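Uracil-DNA glycosylase (Sulfolobus tokodaii str. 7, PDB 4ZBY) belongs to the uracil-DNA glycosylase superfamily and carries an iron-sulfur cluster beside a mixed-sheet alpha/beta core with uracil bound in its pocket. Local coordinates at residues K6-V11 with A26-G31; C17-F22 with C86-N91; I112-I117 with Y152-I157; V119-H124 with F160-P165. All coordinates share one frame; numbering follows the deposited sequence. Where two conformers were deposited one is given.

Contact 1 (K6-V11 with A26-G31); sequences KIKEEV and AVPGEG
Val-11 presses one methyl, CG1, into the bend formed by Ala-26, Val-27 and Pro-28. Val-11 CG1, anti to the backbone N (chi1 164°), lies 3.6 Å from Ala-26 CB and 3.9 Å from Pro-28 CB. The same Ala-26 CB also meets the helix backbone, 3.3 Å from Val-11 O. One turn back, Lys-8 adds the CG-CD part of its side chain: Lys-8 CG comes to 3.8 Å from Pro-28 CG, the lysine chain and the proline ring crossing obliquely, while the extended chain carries NZ on beyond the ring. The two segments bury 222 Å² between them, both sides summed, and no hydrogen bond joins them. What positions the loop lies one shell out: Pro-28 O accepts from Thr-81 OG1 and Gln-109 NE2, and Val-27 is paired through its backbone with Lys-85. On the helix side, Val-11 and Glu-10 lean on Tyr-105, and Glu-10 makes a salt bridge to Arg-108, which ties helix 4-12 to helix 96-113. Helix 4-12 thus packs on the loop that leads into edge strand 30-31, and Val-11, which also touches the iron-sulfur cluster, puts the contact at the margin of that site.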
# COMPACT_ATOMS: atom_id res chain seq x y z
N LYS A 6 10.31 8.79 -12.77
CA LYS A 6 11.56 9.19 -12.12
C LYS A 6 11.73 8.41 -10.82
O LYS A 6 12.80 7.89 -10.52
CB LYS A 6 11.56 10.69 -11.84
CG LYS A 6 12.80 11.26 -11.18
CD LYS A 6 12.60 12.77 -10.98
CE LYS A 6 13.85 13.50 -10.51
NZ LYS A 6 13.66 14.98 -10.61
N ILE A 7 10.64 8.33 -10.07
CA ILE A 7 10.66 7.58 -8.82
C ILE A 7 11.01 6.11 -9.07
O ILE A 7 11.84 5.51 -8.35
CB ILE A 7 9.30 7.70 -8.12
CG1 ILE A 7 9.03 9.16 -7.76
CG2 ILE A 7 9.25 6.75 -6.89
CD1 ILE A 7 7.58 9.43 -7.41
N LYS A 8 10.39 5.52 -10.09
CA LYS A 8 10.69 4.13 -10.44
C LYS A 8 12.18 3.91 -10.74
O LYS A 8 12.80 2.95 -10.24
CB LYS A 8 9.84 3.68 -11.64
CG LYS A 8 10.21 2.32 -12.17
CD LYS A 8 9.02 1.62 -12.78
CE LYS A 8 9.45 0.52 -13.75
NZ LYS A 8 8.26 -0.30 -14.19
N GLU A 9 12.77 4.80 -11.53
CA GLU A 9 14.19 4.71 -11.86
C GLU A 9 15.07 4.79 -10.63
O GLU A 9 16.05 4.06 -10.51
CB GLU A 9 14.57 5.81 -12.83
CG GLU A 9 13.98 5.57 -14.19
CD GLU A 9 14.23 4.14 -14.65
OE1 GLU A 9 15.41 3.80 -14.90
OE2 GLU A 9 13.25 3.36 -14.74
N GLU A 10 14.73 5.71 -9.74
CA GLU A 10 15.51 5.92 -8.52
C GLU A 10 15.44 4.71 -7.63
O GLU A 10 16.46 4.30 -7.09
CB GLU A 10 15.01 7.15 -7.76
CG GLU A 10 15.27 8.46 -8.50
CD GLU A 10 14.87 9.66 -7.68
OE1 GLU A 10 14.81 9.53 -6.44
OE2 GLU A 10 14.60 10.74 -8.28
N VAL A 11 14.23 4.17 -7.45
CA VAL A 11 14.05 3.00 -6.58
C VAL A 11 14.83 1.80 -7.11
O VAL A 11 15.50 1.10 -6.35
CB VAL A 11 12.57 2.64 -6.44
CG1 VAL A 11 12.40 1.21 -5.86
CG2 VAL A 11 11.87 3.66 -5.54
N ALA A 26 14.41 -4.23 -6.58
CA ALA A 26 13.61 -3.28 -5.80
C ALA A 26 12.22 -3.30 -6.40
O ALA A 26 12.06 -3.68 -7.56
CB ALA A 26 14.21 -1.88 -5.86
N VAL A 27 11.22 -2.87 -5.63
CA VAL A 27 9.83 -2.93 -6.06
C VAL A 27 9.18 -1.56 -5.88
O VAL A 27 8.63 -1.27 -4.79
CB VAL A 27 9.04 -4.00 -5.25
CG1 VAL A 27 7.62 -4.14 -5.73
CG2 VAL A 27 9.76 -5.38 -5.32
N PRO A 28 9.22 -0.71 -6.93
CA PRO A 28 8.68 0.64 -6.79
C PRO A 28 7.15 0.69 -6.71
O PRO A 28 6.60 1.59 -6.06
CB PRO A 28 9.17 1.37 -8.05
CG PRO A 28 9.56 0.32 -9.00
CD PRO A 28 10.00 -0.89 -8.17
N GLY A 29 6.47 -0.29 -7.28
CA GLY A 29 5.01 -0.24 -7.32
C GLY A 29 4.60 -0.14 -8.77
O GLY A 29 5.43 0.20 -9.61
N GLU A 30 3.33 -0.42 -9.05
CA GLU A 30 2.86 -0.40 -10.43
C GLU A 30 1.38 -0.02 -10.47
O GLU A 30 0.64 -0.26 -9.51
CB GLU A 30 3.11 -1.76 -11.10
CG GLU A 30 2.31 -2.93 -10.54
CD GLU A 30 2.73 -4.28 -11.11
OE1 GLU A 30 3.69 -4.36 -11.90
OE2 GLU A 30 2.07 -5.28 -10.77
N GLY A 31 0.96 0.57 -11.59
CA GLY A 31 -0.44 0.84 -11.79
C GLY A 31 -0.70 2.16 -12.46
O GLY A 31 0.21 2.83 -12.95

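Contact 2 (C17-F22 with C86-N91); sequences CKLWQF and CRPPNN. With SF4 (iron/sulfur cluster), chain B.
Water 1 joins Leu-19 to Arg-87 by donating to both carbonyls, Leu-19 O and Arg-87 O each lying 2.7 Å from it; these are the polar links across the contact, since no direct hydrogen bond spans it. The Leu-19 side chain divides its contacts. Leu-19 CB meets Cys-86 CB at 3.8 Å, CD1 turns to Cys-86 O and to cluster sulfur S2, and Leu-19 CD2 reaches Pro-89 CD at 3.8 Å, leucine and proline crossing at about a right angle. Farther out, the Phe-22 ring is covered on both faces. Pro-89 CB stands 4.1 Å from the centroid of the Phe-22 ring and only 8° off the normal, a CH-pi contact, and Gln-21 CG lies over the centre of the opposite face. The 3-10 turn at 18-21 is itself braced: Gln-21 NE2 donates to Lys-18 O at 2.9 Å, on a lone pair in the carbonyl plane, and Leu-19 N points at Cys-17 SG over 3.5 Å. That N-H to thiolate bond is nearly straight (163°) and would be expected to draw charge from the sulfur. Cys-17 SG and Cys-86 SG each bind one iron, FE1 and FE3, at 2.3 Å. With Cys-14 and Cys-102 also lining the pocket, the contact belongs to the iron-sulfur cluster site, whose cysteines come from separate parts of the chain.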
# COMPACT_ATOMS: atom_id res chain seq x y z
N CYS A 17 19.18 2.74 1.87
CA CYS A 17 19.25 2.04 3.15
C CYS A 17 19.89 0.67 2.97
O CYS A 17 20.20 0.27 1.85
CB CYS A 17 17.87 1.90 3.80
SG CYS A 17 16.85 0.58 3.15
N LYS A 18 20.14 -0.04 4.07
CA LYS A 18 20.91 -1.26 3.97
C LYS A 18 20.18 -2.41 3.26
O LYS A 18 20.79 -3.44 2.97
CB LYS A 18 21.37 -1.71 5.37
CG LYS A 18 20.23 -2.04 6.31
CD LYS A 18 20.74 -2.39 7.71
CE LYS A 18 19.59 -2.66 8.66
NZ LYS A 18 18.66 -1.50 8.82
N LEU A 19 18.90 -2.24 2.97
CA LEU A 19 18.16 -3.32 2.33
C LEU A 19 18.61 -3.61 0.91
O LEU A 19 18.34 -4.71 0.39
CB LEU A 19 16.66 -3.02 2.32
CG LEU A 19 16.01 -2.93 3.70
CD1 LEU A 19 14.50 -2.76 3.66
CD2 LEU A 19 16.45 -4.16 4.52
N TRP A 20 19.29 -2.66 0.26
CA TRP A 20 19.65 -2.86 -1.14
C TRP A 20 20.55 -4.07 -1.30
O TRP A 20 20.48 -4.75 -2.32
CB TRP A 20 20.32 -1.60 -1.73
CG TRP A 20 21.79 -1.48 -1.38
CD1 TRP A 20 22.33 -0.84 -0.31
CD2 TRP A 20 22.89 -2.03 -2.11
NE1 TRP A 20 23.70 -0.94 -0.33
CE2 TRP A 20 24.07 -1.67 -1.43
CE3 TRP A 20 23.00 -2.78 -3.29
CZ2 TRP A 20 25.33 -2.04 -1.88
CZ3 TRP A 20 24.25 -3.15 -3.73
CH2 TRP A 20 25.40 -2.77 -3.03
N GLN A 21 21.39 -4.35 -0.31
CA GLN A 21 22.39 -5.39 -0.44
C GLN A 21 21.82 -6.79 -0.59
O GLN A 21 22.50 -7.68 -1.09
CB GLN A 21 23.35 -5.35 0.76
CG GLN A 21 22.70 -5.77 2.06
CD GLN A 21 23.60 -5.53 3.27
OE1 GLN A 21 24.54 -6.29 3.54
NE2 GLN A 21 23.32 -4.46 4.01
N PHE A 22 20.57 -6.99 -0.17
CA PHE A 22 19.97 -8.31 -0.15
C PHE A 22 19.13 -8.62 -1.38
O PHE A 22 18.80 -9.78 -1.67
CB PHE A 22 19.07 -8.46 1.09
CG PHE A 22 19.75 -8.13 2.38
CD1 PHE A 22 20.84 -8.88 2.81
CD2 PHE A 22 19.29 -7.09 3.17
CE1 PHE A 22 21.48 -8.57 4.02
CE2 PHE A 22 19.90 -6.78 4.37
CZ PHE A 22 21.00 -7.52 4.80
N CYS A 86 12.17 -2.54 -0.74
CA CYS A 86 13.02 -3.71 -0.86
C CYS A 86 12.67 -4.73 0.22
O CYS A 86 12.21 -4.37 1.28
CB CYS A 86 14.49 -3.35 -0.74
SG CYS A 86 14.97 -2.25 -2.12
N ARG A 87 12.87 -6.00 -0.11
CA ARG A 87 12.59 -7.11 0.82
C ARG A 87 13.55 -7.15 2.00
O ARG A 87 14.74 -7.32 1.83
CB ARG A 87 12.69 -8.45 0.07
CG ARG A 87 12.30 -9.67 0.90
CD ARG A 87 12.86 -10.93 0.27
NE ARG A 87 12.32 -12.13 0.91
CZ ARG A 87 12.73 -13.37 0.66
NH1 ARG A 87 12.17 -14.39 1.29
NH2 ARG A 87 13.69 -13.59 -0.23
N PRO A 88 13.02 -7.02 3.22
CA PRO A 88 13.92 -7.17 4.36
C PRO A 88 14.37 -8.61 4.46
O PRO A 88 13.62 -9.51 4.08
CB PRO A 88 13.06 -6.75 5.55
CG PRO A 88 11.99 -5.86 4.95
CD PRO A 88 11.70 -6.48 3.60
N PRO A 89 15.59 -8.83 4.95
CA PRO A 89 16.13 -10.18 5.12
C PRO A 89 15.35 -11.00 6.13
O PRO A 89 14.74 -10.44 7.04
CB PRO A 89 17.55 -9.92 5.65
CG PRO A 89 17.42 -8.60 6.37
CD PRO A 89 16.52 -7.81 5.46
N ASN A 90 15.38 -12.32 5.96
CA ASN A 90 15.05 -13.22 7.08
C ASN A 90 13.57 -13.17 7.49
O ASN A 90 13.25 -13.55 8.62
CB ASN A 90 15.90 -12.89 8.33
CG ASN A 90 17.39 -12.94 8.08
OD1 ASN A 90 17.88 -13.79 7.33
ND2 ASN A 90 18.15 -12.07 8.77
N ASN A 91 12.70 -12.73 6.58
CA ASN A 91 11.24 -12.62 6.82
C ASN A 91 10.88 -11.50 7.83
O ASN A 91 9.73 -11.40 8.26
CB ASN A 91 10.67 -13.99 7.28
CG ASN A 91 9.14 -14.07 7.17
OD1 ASN A 91 8.54 -13.51 6.25
ND2 ASN A 91 8.51 -14.78 8.11
FE1 SF4 B . 16.05 1.13 1.06
FE2 SF4 B . 16.14 2.38 -1.29
FE3 SF4 B . 15.24 -0.15 -1.16
FE4 SF4 B . 13.78 1.84 -0.16
S1 SF4 B . 14.29 1.51 -2.35
S2 SF4 B . 14.16 -0.14 0.82
S3 SF4 B . 15.39 3.24 0.65
S4 SF4 B . 17.37 0.59 -0.66
O HOH W 1 16.44 -6.49 -0.15

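Contact 3 (I112-I117 with Y152-I157); sequences IIMPKI and YKEKEI
Met-114 runs into the turn at 152-155 and touches it with almost every atom beyond CA. Met-114 CB begins the contact, 3.6 Å from Lys-155 NZ and also near CD of that lysine, whose extended chain crosses the methionine at a slant. The same NZ makes a salt bridge to Glu-154 OE2 within the turn. CG stands anti to the carbonyl carbon (chi1 -66°), and further bends at chi2 and chi3 fold the chain back. Met-114 SD then lies 4.1 Å from Tyr-152 CD2, a Met-aromatic contact in which the sulfur sits 65° off the ring normal. The tip, Met-114 CE, ends 3.5 Å from Tyr-152 O and 3.7 Å from Lys-155 CD. The turn that receives it is a type II' beta turn, closed by backbone hydrogen bonds in both directions between Tyr-152 and Lys-155, and it joins strand 148-152 to strand 155-162, the antiparallel pair at one edge of the mixed sheet. Met-114, with positive phi, is where the chain leaves helix 96-113 before strand 117-121. Beyond it Pro-115 O approaches Ile-157 CG1 at 3.4 Å. Two waters meet at Glu-156 O: water 3 donates to Lys-116 O at 2.8 Å and to Glu-156 O at 3.0 Å, and water 2 reaches Glu-156 O and Pro-115 O. Tyr-152 OH is bonded to Asp-111, and Lys-116 NZ to the carbonyls of Thr-191 and Ala-189.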
# COMPACT_ATOMS: atom_id res chain seq x y z
N ILE A 112 1.92 12.75 -6.53
CA ILE A 112 1.67 12.75 -7.95
C ILE A 112 0.30 12.15 -8.25
O ILE A 112 -0.48 12.73 -9.00
CB ILE A 112 2.75 11.97 -8.71
CG1 ILE A 112 4.05 12.79 -8.80
CG2 ILE A 112 2.27 11.58 -10.10
CD1 ILE A 112 5.28 11.92 -8.97
N ILE A 113 0.01 10.99 -7.67
CA ILE A 113 -1.24 10.32 -7.96
C ILE A 113 -2.47 11.04 -7.38
O ILE A 113 -3.50 11.15 -8.06
CB ILE A 113 -1.18 8.87 -7.45
CG1 ILE A 113 -0.10 8.11 -8.23
CG2 ILE A 113 -2.51 8.18 -7.67
CD1 ILE A 113 0.31 6.81 -7.59
N MET A 114 -2.37 11.53 -6.14
CA MET A 114 -3.50 12.14 -5.43
C MET A 114 -4.76 11.31 -5.54
O MET A 114 -5.81 11.81 -5.98
CB MET A 114 -3.76 13.57 -5.94
CG MET A 114 -2.61 14.51 -5.61
SD MET A 114 -2.35 14.67 -3.83
CE MET A 114 -3.90 15.49 -3.39
N PRO A 115 -4.69 10.05 -5.10
CA PRO A 115 -5.86 9.17 -5.20
C PRO A 115 -7.04 9.62 -4.34
O PRO A 115 -6.88 10.34 -3.32
CB PRO A 115 -5.31 7.83 -4.71
CG PRO A 115 -4.29 8.26 -3.65
CD PRO A 115 -3.63 9.47 -4.25
N LYS A 116 -8.24 9.22 -4.76
CA LYS A 116 -9.43 9.44 -3.94
C LYS A 116 -9.33 8.68 -2.61
O LYS A 116 -9.78 9.16 -1.57
CB LYS A 116 -10.68 8.97 -4.71
CG LYS A 116 -11.99 9.16 -3.94
CD LYS A 116 -13.19 8.70 -4.79
CE LYS A 116 -14.53 9.08 -4.15
NZ LYS A 116 -15.70 8.64 -4.97
N ILE A 117 -8.80 7.47 -2.70
CA ILE A 117 -8.73 6.56 -1.56
C ILE A 117 -7.35 5.95 -1.47
O ILE A 117 -6.79 5.51 -2.49
CB ILE A 117 -9.76 5.42 -1.70
CG1 ILE A 117 -11.19 5.96 -1.73
CG2 ILE A 117 -9.60 4.35 -0.58
CD1 ILE A 117 -12.18 4.99 -2.29
N TYR A 152 -5.36 17.00 2.19
CA TYR A 152 -4.01 17.01 1.63
C TYR A 152 -3.95 17.84 0.37
O TYR A 152 -4.63 17.54 -0.61
CB TYR A 152 -3.52 15.59 1.33
CG TYR A 152 -2.02 15.53 1.16
CD1 TYR A 152 -1.19 16.20 2.05
CD2 TYR A 152 -1.44 14.83 0.12
CE1 TYR A 152 0.17 16.16 1.92
CE2 TYR A 152 -0.06 14.79 -0.03
CZ TYR A 152 0.74 15.47 0.88
OH TYR A 152 2.10 15.44 0.76
N LYS A 153 -3.11 18.87 0.40
CA LYS A 153 -3.00 19.86 -0.69
C LYS A 153 -4.39 20.39 -0.99
O LYS A 153 -5.12 20.78 -0.07
CB LYS A 153 -2.34 19.24 -1.94
CG LYS A 153 -0.95 18.68 -1.67
CD LYS A 153 -0.26 18.17 -2.94
CE LYS A 153 1.12 17.63 -2.62
NZ LYS A 153 1.96 18.63 -1.90
N GLU A 154 -4.78 20.36 -2.26
CA GLU A 154 -6.05 20.97 -2.67
C GLU A 154 -7.24 20.04 -2.46
O GLU A 154 -8.39 20.45 -2.61
CB GLU A 154 -5.97 21.40 -4.14
CG GLU A 154 -6.10 20.27 -5.16
CD GLU A 154 -4.79 19.54 -5.44
OE1 GLU A 154 -3.72 19.96 -4.93
OE2 GLU A 154 -4.82 18.53 -6.17
N LYS A 155 -6.96 18.79 -2.11
CA LYS A 155 -7.99 17.76 -2.05
C LYS A 155 -8.19 17.16 -0.67
O LYS A 155 -7.57 17.58 0.31
CB LYS A 155 -7.66 16.63 -3.03
CG LYS A 155 -7.71 17.01 -4.50
CD LYS A 155 -7.03 15.95 -5.38
CE LYS A 155 -7.15 16.31 -6.86
NZ LYS A 155 -6.10 15.67 -7.72
N GLU A 156 -9.09 16.19 -0.60
CA GLU A 156 -9.22 15.29 0.52
C GLU A 156 -8.85 13.92 0.02
O GLU A 156 -9.16 13.57 -1.13
CB GLU A 156 -10.64 15.25 1.08
CG GLU A 156 -11.12 16.52 1.76
CD GLU A 156 -12.51 16.34 2.36
OE1 GLU A 156 -13.22 15.41 1.93
OE2 GLU A 156 -12.88 17.12 3.26
N ILE A 157 -8.19 13.13 0.85
CA ILE A 157 -7.93 11.73 0.54
C ILE A 157 -8.60 10.90 1.61
O ILE A 157 -8.50 11.22 2.80
CB ILE A 157 -6.42 11.41 0.49
CG1 ILE A 157 -5.78 12.14 -0.70
CG2 ILE A 157 -6.20 9.89 0.35
CD1 ILE A 157 -4.28 12.11 -0.69
O HOH W 2 -7.86 13.02 -3.76
O HOH W 3 -11.30 11.52 -1.60

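Contact 4 (V119-H124 with F160-P165); sequences VTLGRH and FPTYHP. With URA (uracil), chain C; MES (2-(N-morpholino)-ethanesulfonic acid), chain D.
Thr-162 N donates to Thr-120 O (2.9 Å, 167°), Gly-122 N to Thr-162 O at 2.9 Å, and Thr-120 N to Phe-160 O, pairing the strands in parallel. Past their ends, His-164 NE2 donates to uracil O2 over 2.8 Å, nearly straight at 161°, with the ligand at the edge of the imidazole. ND1, which accepts from Ala-166 N, restrains the rotation of the ring, and Pro-165 CD lies above one face, toward the rim. His-164 N binds O2S of MES, probably from the crystallisation liquor, at 2.8 Å, while Arg-123 N holds O1S. Gly-122, at the N-cap of helix 123-133, has backbone angles that call for glycine, and a CB there would lie tight against His-164 CB. Leu-121 CD2 rests 3.3 Å from Thr-162 OG1, which donates to Tyr-163 O, and Leu-121 CB meets Pro-165 CD at 4.0 Å. On the opposite face Thr-120 OG1, bonded to Thr-126, lies 3.3 Å from Pro-161 CA. The axes of 119-121 and 160-162 approach to 4.6 Å and run parallel within 23°, with helix 172-190 against Val-119, Phe-160 and Thr-162 and helix 123-133 against Thr-120 and Pro-161.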
# COMPACT_ATOMS: atom_id res chain seq x y z
N VAL A 119 -5.88 2.73 0.48
CA VAL A 119 -6.13 1.57 1.33
C VAL A 119 -4.81 1.15 1.96
O VAL A 119 -3.88 0.78 1.23
CB VAL A 119 -6.72 0.41 0.51
CG1 VAL A 119 -6.99 -0.79 1.39
CG2 VAL A 119 -8.00 0.87 -0.19
N THR A 120 -4.71 1.26 3.28
CA THR A 120 -3.45 0.91 3.95
C THR A 120 -3.61 -0.49 4.49
O THR A 120 -4.35 -0.77 5.44
CB THR A 120 -3.04 1.91 5.08
OG1 THR A 120 -4.11 2.07 6.00
CG2 THR A 120 -2.72 3.29 4.51
N LEU A 121 -2.89 -1.39 3.83
CA LEU A 121 -2.96 -2.82 4.11
C LEU A 121 -1.98 -3.17 5.22
O LEU A 121 -0.78 -3.30 4.97
CB LEU A 121 -2.63 -3.63 2.84
CG LEU A 121 -3.49 -3.38 1.59
CD1 LEU A 121 -2.79 -3.99 0.36
CD2 LEU A 121 -4.89 -3.98 1.80
N GLY A 122 -2.50 -3.29 6.44
CA GLY A 122 -1.69 -3.76 7.56
C GLY A 122 -1.16 -2.63 8.43
O GLY A 122 -1.33 -1.44 8.10
N ARG A 123 -0.48 -2.99 9.51
CA ARG A 123 -0.13 -2.03 10.54
C ARG A 123 0.97 -1.08 10.15
O ARG A 123 1.01 0.04 10.64
CB ARG A 123 0.27 -2.75 11.84
CG ARG A 123 1.50 -3.67 11.73
CD ARG A 123 1.75 -4.36 13.06
NE ARG A 123 2.94 -5.22 13.08
CZ ARG A 123 4.14 -4.84 13.53
NH1 ARG A 123 4.33 -3.60 13.97
NH2 ARG A 123 5.15 -5.71 13.57
N HIS A 124 1.92 -1.51 9.34
CA HIS A 124 3.06 -0.65 9.05
C HIS A 124 2.64 0.51 8.16
O HIS A 124 2.99 1.66 8.42
CB HIS A 124 4.18 -1.44 8.39
CG HIS A 124 4.82 -2.43 9.31
ND1 HIS A 124 4.45 -3.76 9.37
CD2 HIS A 124 5.77 -2.27 10.26
CE1 HIS A 124 5.16 -4.37 10.29
NE2 HIS A 124 5.98 -3.49 10.84
N PHE A 160 -8.29 4.33 4.29
CA PHE A 160 -9.05 3.20 4.80
C PHE A 160 -8.12 2.06 5.19
O PHE A 160 -7.63 1.34 4.33
CB PHE A 160 -10.06 2.72 3.75
CG PHE A 160 -11.16 1.91 4.32
CD1 PHE A 160 -12.44 2.43 4.42
CD2 PHE A 160 -10.93 0.62 4.80
CE1 PHE A 160 -13.47 1.68 5.00
CE2 PHE A 160 -11.96 -0.14 5.38
CZ PHE A 160 -13.22 0.39 5.45
N PRO A 161 -7.88 1.89 6.50
CA PRO A 161 -6.98 0.82 6.90
C PRO A 161 -7.67 -0.54 6.92
O PRO A 161 -8.82 -0.61 7.32
CB PRO A 161 -6.57 1.22 8.34
CG PRO A 161 -7.01 2.65 8.49
CD PRO A 161 -8.22 2.79 7.61
N THR A 162 -6.98 -1.58 6.49
CA THR A 162 -7.47 -2.95 6.63
C THR A 162 -6.37 -3.87 7.17
O THR A 162 -5.22 -3.47 7.32
CB THR A 162 -7.94 -3.53 5.29
OG1 THR A 162 -6.79 -3.90 4.50
CG2 THR A 162 -8.76 -2.50 4.50
N TYR A 163 -6.73 -5.12 7.47
CA TYR A 163 -5.72 -6.11 7.80
C TYR A 163 -4.92 -6.38 6.55
O TYR A 163 -5.38 -6.12 5.45
CB TYR A 163 -6.35 -7.39 8.35
CG TYR A 163 -6.93 -7.26 9.74
CD1 TYR A 163 -6.26 -6.56 10.74
CD2 TYR A 163 -8.15 -7.85 10.05
CE1 TYR A 163 -6.79 -6.44 12.01
CE2 TYR A 163 -8.68 -7.74 11.33
CZ TYR A 163 -8.01 -7.03 12.30
OH TYR A 163 -8.54 -6.92 13.57
N HIS A 164 -3.71 -6.89 6.71
CA HIS A 164 -2.91 -7.23 5.57
C HIS A 164 -3.45 -8.51 4.96
O HIS A 164 -3.87 -9.40 5.69
CB HIS A 164 -1.46 -7.39 6.00
CG HIS A 164 -0.51 -7.51 4.88
ND1 HIS A 164 -0.35 -8.67 4.16
CD2 HIS A 164 0.36 -6.61 4.35
CE1 HIS A 164 0.57 -8.49 3.23
NE2 HIS A 164 1.03 -7.25 3.33
N PRO A 165 -3.40 -8.64 3.63
CA PRO A 165 -3.95 -9.85 2.99
C PRO A 165 -3.31 -11.15 3.47
O PRO A 165 -3.98 -12.16 3.51
CB PRO A 165 -3.64 -9.62 1.51
CG PRO A 165 -3.54 -8.17 1.37
CD PRO A 165 -3.03 -7.61 2.65
N1 URA C . 3.44 -8.01 1.41
C2 URA C . 3.40 -6.66 1.28
O2 URA C . 3.29 -5.91 2.23
N3 URA C . 3.68 -6.18 0.07
C4 URA C . 3.99 -6.89 -1.03
O4 URA C . 4.15 -6.32 -2.09
C5 URA C . 4.01 -8.29 -0.87
C6 URA C . 3.72 -8.83 0.34
O1 MES D . -3.55 -9.82 15.77
C2 MES D . -3.69 -10.89 14.81
C3 MES D . -3.01 -10.47 13.48
N4 MES D . -3.64 -9.24 12.96
C5 MES D . -3.56 -8.16 14.00
C6 MES D . -4.23 -8.64 15.30
C7 MES D . -3.14 -8.76 11.65
C8 MES D . -2.14 -7.64 11.65
S MES D . -1.69 -6.95 10.06
O1S MES D . -0.87 -5.74 10.29
O2S MES D . -2.94 -6.63 9.34
O3S MES D . -0.91 -7.99 9.33

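From the N terminus, helix 4-12 returns to the loop at 26-31 in contact 1, closing a short loop that contains the first segment of contact 2. Contact 2 then spans to 86-91, so the two cross, and they touch where Ala-26 CB packs on Cys-86 SG. Both border the cluster. Contact 3 opens only after these have closed, returning the end of helix 96-113 to the hairpin at 152-157, and crosses contact 4, which joins the neighbouring strands 117-121 and 155-162; helix 140-143 lies in both loops. Ile-7 of contact 1 packs on Ile-112 of contact 3. Contacts 2 and 3 lie on opposite sides of the chain's centre, their centres about 30 Å apart.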